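Local coordinates for protein SAM dependent methyltransferase (Agrobacterium tumefaciens, PDB 2IGT) that binds S-adenosylmethionine and, by its family, probably transfers the methyl group to an acceptor substrate, at residues Arg24-Leu37 against Arg288-Glu302. Residues are numbered along the deposited sequence; the frame is centred on the assembly and turned at random.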
ATOM      1  N   ARG A  24       3.927 -40.786  -4.921  1.00 34.12           N
ATOM      2  CA  ARG A  24       3.192 -41.473  -5.956  1.00 32.57           C
ATOM      3  C   ARG A  24       3.897 -42.787  -6.203  1.00 32.09           C
ATOM      4  O   ARG A  24       5.089 -42.916  -5.924  1.00 31.62           O
ATOM      5  CB  ARG A  24       3.175 -40.626  -7.227  1.00 32.18           C
ATOM      6  CG  ARG A  24       2.531 -39.256  -7.055  1.00 31.11           C
ATOM      7  CD  ARG A  24       1.028 -39.366  -7.036  1.00 29.87           C
ATOM      8  NE  ARG A  24       0.380 -38.058  -7.065  1.00 29.93           N
ATOM      9  CZ  ARG A  24      -0.935 -37.873  -7.145  1.00 30.75           C
ATOM     10  NH1 ARG A  24      -1.742 -38.927  -7.194  1.00 32.43           N
ATOM     11  NH2 ARG A  24      -1.447 -36.638  -7.155  1.00 32.45           N
ATOM     12  N   THR A  25       3.153 -43.772  -6.686  1.00 31.63           N
ATOM     13  CA  THR A  25       3.747 -45.033  -7.084  1.00 31.68           C
ATOM     14  C   THR A  25       3.768 -45.096  -8.604  1.00 30.85           C
ATOM     15  O   THR A  25       3.035 -44.372  -9.277  1.00 30.92           O
ATOM     16  CB  THR A  25       2.959 -46.249  -6.528  1.00 31.94           C
ATOM     17  OG1 THR A  25       1.559 -46.043  -6.757  1.00 33.26           O
ATOM     18  CG2 THR A  25       3.204 -46.417  -5.033  1.00 32.16           C
ATOM     19  N   GLY A  26       4.614 -45.964  -9.139  1.00 30.12           N
ATOM     20  CA  GLY A  26       4.616 -46.224 -10.562  1.00 28.61           C
ATOM     21  C   GLY A  26       5.770 -45.557 -11.276  1.00 27.73           C
ATOM     22  O   GLY A  26       6.705 -45.062 -10.646  1.00 27.46           O
ATOM     23  N   GLU A  27       5.679 -45.542 -12.599  1.00 26.72           N
ATOM     24  CA  GLU A  27       6.764 -45.081 -13.449  1.00 26.24           C
ATOM     25  C   GLU A  27       6.568 -43.635 -13.869  1.00 24.93           C
ATOM     26  O   GLU A  27       5.438 -43.174 -14.052  1.00 24.14           O
ATOM     27  CB  GLU A  27       6.840 -45.958 -14.698  1.00 26.81           C
ATOM     28  CG  GLU A  27       7.059 -47.439 -14.417  1.00 29.89           C
ATOM     29  CD  GLU A  27       8.342 -47.689 -13.631  1.00 34.22           C
ATOM     30  OE1 GLU A  27       9.425 -47.313 -14.129  1.00 34.94           O
ATOM     31  OE2 GLU A  27       8.264 -48.255 -12.516  1.00 36.13           O
ATOM     32  N   LEU A  28       7.683 -42.927 -14.025  1.00 23.98           N
ATOM     33  CA  LEU A  28       7.669 -41.576 -14.563  1.00 23.09           C
ATOM     34  C   LEU A  28       7.196 -41.632 -16.008  1.00 21.97           C
ATOM     35  O   LEU A  28       7.459 -42.615 -16.717  1.00 21.26           O
ATOM     36  CB  LEU A  28       9.064 -40.964 -14.503  1.00 23.17           C
ATOM     37  CG  LEU A  28       9.699 -40.790 -13.117  1.00 24.74           C
ATOM     38  CD1 LEU A  28      11.165 -40.413 -13.246  1.00 26.06           C
ATOM     39  CD2 LEU A  28       8.954 -39.753 -12.318  1.00 23.36           C
ATOM     40  N   PRO A  29       6.474 -40.594 -16.449  1.00 21.36           N
ATOM     41  CA  PRO A  29       6.096 -40.529 -17.870  1.00 20.80           C
ATOM     42  C   PRO A  29       7.345 -40.488 -18.771  1.00 20.26           C
ATOM     43  O   PRO A  29       8.444 -40.168 -18.303  1.00 19.55           O
ATOM     44  CB  PRO A  29       5.357 -39.188 -17.988  1.00 20.25           C
ATOM     45  CG  PRO A  29       5.019 -38.764 -16.585  1.00 21.56           C
ATOM     46  CD  PRO A  29       5.975 -39.445 -15.657  1.00 21.60           C
ATOM     47  N   ALA A  30       7.159 -40.782 -20.052  1.00 19.55           N
ATOM     48  CA  ALA A  30       8.191 -40.558 -21.058  1.00 19.15           C
ATOM     49  C   ALA A  30       8.545 -39.065 -21.087  1.00 19.03           C
ATOM     50  O   ALA A  30       7.794 -38.217 -20.588  1.00 19.53           O
ATOM     51  CB  ALA A  30       7.707 -41.029 -22.430  1.00 18.16           C
ATOM     52  N   GLU A  31       9.700 -38.729 -21.651  1.00 19.22           N
ATOM     53  CA  GLU A  31      10.100 -37.330 -21.669  1.00 19.67           C
ATOM     54  C   GLU A  31      10.631 -36.963 -23.043  1.00 19.89           C
ATOM     55  O   GLU A  31      11.228 -37.813 -23.738  1.00 18.92           O
ATOM     56  CB  GLU A  31      11.141 -37.078 -20.576  1.00 19.58           C
ATOM     57  CG  GLU A  31      12.300 -38.070 -20.604  1.00 21.14           C
ATOM     58  CD  GLU A  31      13.397 -37.724 -19.606  1.00 21.24           C
ATOM     59  OE1 GLU A  31      13.232 -36.759 -18.837  1.00 22.18           O
ATOM     60  OE2 GLU A  31      14.434 -38.426 -19.598  1.00 21.98           O
ATOM     61  N   HIS A  32      10.349 -35.729 -23.456  1.00 19.88           N
ATOM     62  CA  HIS A  32      11.020 -35.098 -24.595  1.00 20.40           C
ATOM     63  C   HIS A  32      11.620 -33.808 -24.045  1.00 19.47           C
ATOM     64  O   HIS A  32      10.896 -32.914 -23.615  1.00 19.22           O
ATOM     65  CB  HIS A  32      10.035 -34.761 -25.718  1.00 20.99           C
ATOM     66  CG  HIS A  32       9.369 -35.957 -26.337  1.00 23.88           C
ATOM     67  ND1 HIS A  32       8.103 -35.901 -26.883  1.00 28.65           N
ATOM     68  CD2 HIS A  32       9.790 -37.237 -26.500  1.00 28.29           C
ATOM     69  CE1 HIS A  32       7.775 -37.090 -27.363  1.00 26.15           C
ATOM     70  NE2 HIS A  32       8.780 -37.920 -27.141  1.00 27.62           N
ATOM     71  N   VAL A  33      12.943 -33.714 -24.040  1.00 19.61           N
ATOM     72  CA  VAL A  33      13.616 -32.589 -23.373  1.00 20.17           C
ATOM     73  C   VAL A  33      15.059 -32.545 -23.897  1.00 20.83           C
ATOM     74  O   VAL A  33      15.660 -33.589 -24.079  1.00 20.84           O
ATOM     75  CB  VAL A  33      13.556 -32.769 -21.792  1.00 19.78           C
ATOM     76  CG1 VAL A  33      14.368 -34.010 -21.315  1.00 20.93           C
ATOM     77  CG2 VAL A  33      13.985 -31.492 -21.060  1.00 20.15           C
ATOM     78  N   PRO A  34      15.595 -31.350 -24.216  1.00 20.88           N
ATOM     79  CA  PRO A  34      14.941 -30.035 -24.293  1.00 20.35           C
ATOM     80  C   PRO A  34      14.079 -29.972 -25.536  1.00 20.39           C
ATOM     81  O   PRO A  34      14.431 -30.569 -26.563  1.00 21.21           O
ATOM     82  CB  PRO A  34      16.112 -29.052 -24.444  1.00 20.26           C
ATOM     83  CG  PRO A  34      17.391 -29.888 -24.197  1.00 20.98           C
ATOM     84  CD  PRO A  34      17.024 -31.285 -24.569  1.00 20.67           C
ATOM     85  N   VAL A  35      12.930 -29.320 -25.430  1.00 20.04           N
ATOM     86  CA  VAL A  35      12.147 -28.969 -26.616  1.00 19.49           C
ATOM     87  C   VAL A  35      12.124 -27.426 -26.688  1.00 19.49           C
ATOM     88  O   VAL A  35      11.732 -26.734 -25.729  1.00 18.44           O
ATOM     89  CB  VAL A  35      10.705 -29.582 -26.585  1.00 19.16           C
ATOM     90  CG1 VAL A  35       9.874 -29.073 -27.763  1.00 20.77           C
ATOM     91  CG2 VAL A  35      10.750 -31.137 -26.650  1.00 20.78           C
ATOM     92  N   ILE A  36      12.587 -26.873 -27.801  1.00 18.11           N
ATOM     93  CA  ILE A  36      12.630 -25.427 -27.907  1.00 19.05           C
ATOM     94  C   ILE A  36      11.441 -25.033 -28.788  1.00 19.98           C
ATOM     95  O   ILE A  36      11.373 -25.419 -29.961  1.00 19.68           O
ATOM     96  CB  ILE A  36      13.964 -24.883 -28.501  1.00 19.79           C
ATOM     97  CG1 ILE A  36      15.201 -25.370 -27.699  1.00 19.76           C
ATOM     98  CG2 ILE A  36      13.907 -23.311 -28.611  1.00 17.53           C
ATOM     99  CD1 ILE A  36      15.186 -24.979 -26.183  1.00 19.60           C
ATOM    100  N   LEU A  37      10.490 -24.316 -28.207  1.00 19.61           N
ATOM    101  CA  LEU A  37       9.328 -23.851 -28.947  1.00 20.35           C
ATOM    102  C   LEU A  37       9.610 -22.453 -29.434  1.00 21.03           C
ATOM    103  O   LEU A  37      10.073 -21.607 -28.677  1.00 20.15           O
ATOM    104  CB  LEU A  37       8.090 -23.854 -28.060  1.00 20.40           C
ATOM    105  CG  LEU A  37       7.604 -25.223 -27.575  1.00 20.28           C
ATOM    106  CD1 LEU A  37       6.391 -24.963 -26.658  1.00 21.82           C
ATOM    107  CD2 LEU A  37       7.269 -26.179 -28.741  1.00 21.30           C
ATOM    108  N   ARG A 288       7.503 -34.233 -14.193  1.00 16.93           N
ATOM    109  CA  ARG A 288       7.628 -35.666 -14.391  1.00 18.92           C
ATOM    110  C   ARG A 288       7.266 -36.415 -13.102  1.00 19.03           C
ATOM    111  O   ARG A 288       6.494 -37.386 -13.130  1.00 18.69           O
ATOM    112  CB  ARG A 288       9.062 -36.006 -14.818  1.00 18.82           C
ATOM    113  CG  ARG A 288       9.282 -36.010 -16.283  1.00 24.16           C
ATOM    114  CD  ARG A 288       9.560 -37.446 -16.753  1.00 30.10           C
ATOM    115  NE  ARG A 288      10.952 -37.830 -16.545  1.00 31.20           N
ATOM    116  CZ  ARG A 288      11.480 -39.025 -16.840  1.00 31.03           C
ATOM    117  NH1 ARG A 288      12.752 -39.245 -16.605  1.00 30.28           N
ATOM    118  NH2 ARG A 288      10.770 -39.999 -17.357  1.00 33.34           N
ATOM    119  N   GLU A 289       7.840 -35.973 -11.982  1.00 19.36           N
ATOM    120  CA  GLU A 289       7.596 -36.618 -10.688  1.00 19.94           C
ATOM    121  C   GLU A 289       6.135 -36.425 -10.241  1.00 20.11           C
ATOM    122  O   GLU A 289       5.521 -37.378  -9.759  1.00 19.85           O
ATOM    123  CB  GLU A 289       8.584 -36.111  -9.627  1.00 20.94           C
ATOM    124  CG  GLU A 289       8.507 -36.816  -8.224  1.00 22.45           C
ATOM    125  CD  GLU A 289       8.881 -38.311  -8.253  1.00 28.38           C
ATOM    126  OE1 GLU A 289       9.848 -38.685  -8.957  1.00 31.93           O
ATOM    127  OE2 GLU A 289       8.240 -39.117  -7.550  1.00 30.19           O
ATOM    128  N   THR A 290       5.590 -35.213 -10.422  1.00 19.81           N
ATOM    129  CA  THR A 290       4.159 -34.940 -10.190  1.00 19.61           C
ATOM    130  C   THR A 290       3.252 -35.961 -10.910  1.00 19.67           C
ATOM    131  O   THR A 290       2.276 -36.442 -10.320  1.00 18.26           O
ATOM    132  CB  THR A 290       3.739 -33.491 -10.618  1.00 19.38           C
ATOM    133  OG1 THR A 290       4.530 -32.520  -9.915  1.00 22.14           O
ATOM    134  CG2 THR A 290       2.247 -33.218 -10.352  1.00 18.02           C
HETATM  135  N   MSE A 291       3.573 -36.274 -12.163  1.00 18.38           N
HETATM  136  CA  MSE A 291       2.766 -37.180 -12.994  1.00 18.79           C
HETATM  137  C   MSE A 291       3.228 -38.650 -12.910  1.00 18.83           C
HETATM  138  O   MSE A 291       2.849 -39.462 -13.751  1.00 19.60           O
HETATM  139  CB  MSE A 291       2.790 -36.719 -14.465  1.00 18.08           C
HETATM  140  CG  MSE A 291       2.296 -35.299 -14.700  1.00 19.22           C
HETATM  141 SE   MSE A 291       0.525 -34.935 -13.856  0.75 25.22          SE
HETATM  142  CE  MSE A 291      -0.564 -36.175 -14.949  1.00 20.19           C
ATOM    143  N   ARG A 292       4.012 -39.001 -11.890  1.00 19.71           N
ATOM    144  CA  ARG A 292       4.470 -40.398 -11.724  1.00 20.66           C
ATOM    145  C   ARG A 292       3.272 -41.353 -11.730  1.00 21.37           C
ATOM    146  O   ARG A 292       2.304 -41.137 -11.023  1.00 21.19           O
ATOM    147  CB  ARG A 292       5.269 -40.579 -10.428  1.00 20.53           C
ATOM    148  CG  ARG A 292       5.795 -42.028 -10.254  1.00 20.96           C
ATOM    149  CD  ARG A 292       6.634 -42.244  -8.994  1.00 21.01           C
ATOM    150  NE  ARG A 292       7.969 -41.646  -9.059  1.00 22.13           N
ATOM    151  CZ  ARG A 292       9.037 -42.235  -9.586  1.00 22.33           C
ATOM    152  NH1 ARG A 292       8.937 -43.439 -10.132  1.00 23.63           N
ATOM    153  NH2 ARG A 292      10.202 -41.609  -9.591  1.00 23.27           N
ATOM    154  N   GLY A 293       3.332 -42.392 -12.557  1.00 22.42           N
ATOM    155  CA  GLY A 293       2.263 -43.387 -12.608  1.00 22.97           C
ATOM    156  C   GLY A 293       1.092 -43.013 -13.500  1.00 23.49           C
ATOM    157  O   GLY A 293       0.214 -43.838 -13.729  1.00 23.68           O
ATOM    158  N   ALA A 294       1.069 -41.785 -14.009  1.00 22.86           N
ATOM    159  CA  ALA A 294      -0.033 -41.319 -14.863  1.00 22.76           C
ATOM    160  C   ALA A 294       0.135 -41.670 -16.356  1.00 22.47           C
ATOM    161  O   ALA A 294      -0.757 -41.423 -17.164  1.00 22.70           O
ATOM    162  CB  ALA A 294      -0.231 -39.812 -14.683  1.00 23.12           C
ATOM    163  N   GLY A 295       1.264 -42.269 -16.716  1.00 22.06           N
ATOM    164  CA  GLY A 295       1.589 -42.515 -18.120  1.00 21.63           C
ATOM    165  C   GLY A 295       1.814 -41.227 -18.913  1.00 21.34           C
ATOM    166  O   GLY A 295       2.074 -40.164 -18.347  1.00 21.23           O
ATOM    167  N   GLY A 296       1.710 -41.335 -20.236  1.00 20.80           N
ATOM    168  CA  GLY A 296       1.848 -40.185 -21.116  1.00 19.66           C
ATOM    169  C   GLY A 296       3.276 -39.670 -21.252  1.00 19.24           C
ATOM    170  O   GLY A 296       4.239 -40.421 -21.111  1.00 18.04           O
ATOM    171  N   VAL A 297       3.406 -38.382 -21.552  1.00 18.42           N
ATOM    172  CA  VAL A 297       4.709 -37.799 -21.895  1.00 18.95           C
ATOM    173  C   VAL A 297       4.796 -36.360 -21.393  1.00 17.96           C
ATOM    174  O   VAL A 297       3.803 -35.622 -21.422  1.00 17.93           O
ATOM    175  CB  VAL A 297       4.987 -37.864 -23.424  1.00 19.17           C
ATOM    176  CG1 VAL A 297       3.905 -37.118 -24.194  1.00 21.76           C
ATOM    177  CG2 VAL A 297       6.389 -37.324 -23.793  1.00 20.50           C
ATOM    178  N   VAL A 298       5.992 -35.992 -20.925  1.00 17.29           N
ATOM    179  CA  VAL A 298       6.275 -34.641 -20.484  1.00 16.79           C
ATOM    180  C   VAL A 298       7.303 -34.047 -21.437  1.00 17.03           C
ATOM    181  O   VAL A 298       8.419 -34.595 -21.610  1.00 17.66           O
ATOM    182  CB  VAL A 298       6.793 -34.600 -18.996  1.00 16.40           C
ATOM    183  CG1 VAL A 298       7.122 -33.158 -18.581  1.00 14.70           C
ATOM    184  CG2 VAL A 298       5.728 -35.187 -18.068  1.00 17.12           C
ATOM    185  N   ALA A 299       6.928 -32.950 -22.089  1.00 16.59           N
ATOM    186  CA  ALA A 299       7.843 -32.226 -22.961  1.00 17.49           C
ATOM    187  C   ALA A 299       8.138 -30.899 -22.280  1.00 17.47           C
ATOM    188  O   ALA A 299       7.199 -30.202 -21.840  1.00 17.74           O
ATOM    189  CB  ALA A 299       7.205 -31.997 -24.363  1.00 17.39           C
ATOM    190  N   SER A 300       9.422 -30.535 -22.194  1.00 17.55           N
ATOM    191  CA  SER A 300       9.803 -29.282 -21.526  1.00 16.84           C
ATOM    192  C   SER A 300      10.944 -28.573 -22.236  1.00 17.76           C
ATOM    193  O   SER A 300      11.713 -29.208 -22.962  1.00 16.61           O
ATOM    194  CB  SER A 300      10.228 -29.569 -20.084  1.00 17.30           C
ATOM    195  OG  SER A 300       9.296 -30.435 -19.454  1.00 17.02           O
ATOM    196  N   GLY A 301      11.089 -27.274 -21.972  1.00 16.97           N
ATOM    197  CA  GLY A 301      12.177 -26.503 -22.588  1.00 18.28           C
ATOM    198  C   GLY A 301      11.925 -25.017 -22.446  1.00 18.47           C
ATOM    199  O   GLY A 301      11.345 -24.565 -21.447  1.00 17.47           O
ATOM    200  N   GLU A 302      12.349 -24.262 -23.461  1.00 18.46           N
ATOM    201  CA  GLU A 302      12.197 -22.813 -23.470  1.00 18.76           C
ATOM    202  C   GLU A 302      11.260 -22.434 -24.613  1.00 18.63           C
ATOM    203  O   GLU A 302      11.217 -23.114 -25.640  1.00 18.87           O
ATOM    204  CB  GLU A 302      13.566 -22.118 -23.595  1.00 18.15           C
ATOM    205  CG  GLU A 302      14.398 -22.344 -22.334  1.00 19.56           C
ATOM    206  CD  GLU A 302      15.728 -21.632 -22.297  1.00 20.53           C
ATOM    207  OE1 GLU A 302      16.008 -20.788 -23.184  1.00 20.36           O
ATOM    208  OE2 GLU A 302      16.489 -21.935 -21.347  1.00 19.44           O
TER
HETATM  209  O   HOH W   1       1.836 -35.967  -7.559  1.00 41.87           O
HETATM  210  O   HOH W   2       5.903 -38.741  -6.395  1.00 48.48           O
HETATM  211  O   HOH W   3       3.840 -43.334 -16.124  1.00 44.51           O
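R288, in the last turn of helix 280-290, reaches over to L28, P29 and E31 where an N-terminal edge strand is added in parallel to strand 297-306 of the mixed, Rossmann-like methyltransferase sheet. Bends at chi2 and chi3 (-112° and -82°) bring its guanidinium alongside the incoming chain: NH2 points in plane at P29 O, at 2.5 Å so short that the exact length is doubtful, CD1 of L28 lies over the centre of one face, and the E31 carboxylate stacks on the opposite face, its plane turned 24° away. With OE1 3.4 Å from R288 NH1 but well out of the guanidinium plane, that salt bridge is a matter of charge alone; E31 OE1 has its hydrogen bond from H284. E289 steadies R292, receiving NE and NH2 side-on, one on each carboxylate oxygen. One water links T290 O to R24 NE; NH2 of R24 forms salt bridges with D256 and E260. CB of M291 packs on the P29 ring, 3.7 Å from its CG. R292, extended until chi3 turns it, donates from NH1 to G26 O at 2.8 Å while CD2 of L28 lies over one face of the R292 guanidinium, toward its rim. G293, within a type II turn, gives its N-H to E27 O from above the carbonyl plane. From G296, whose O receives A30 N, the backbones pair. On the sheet face opposite E31, V297 CG2 makes a CH-pi contact with H32, 3.9 Å from the ring centroid. V298 binds A30 O and H32 N; S300 N reaches H32 O, and S300 O takes V35 N beyond the corner at cis-P34. Last, L37 N donates to E302 O at 2.9 Å.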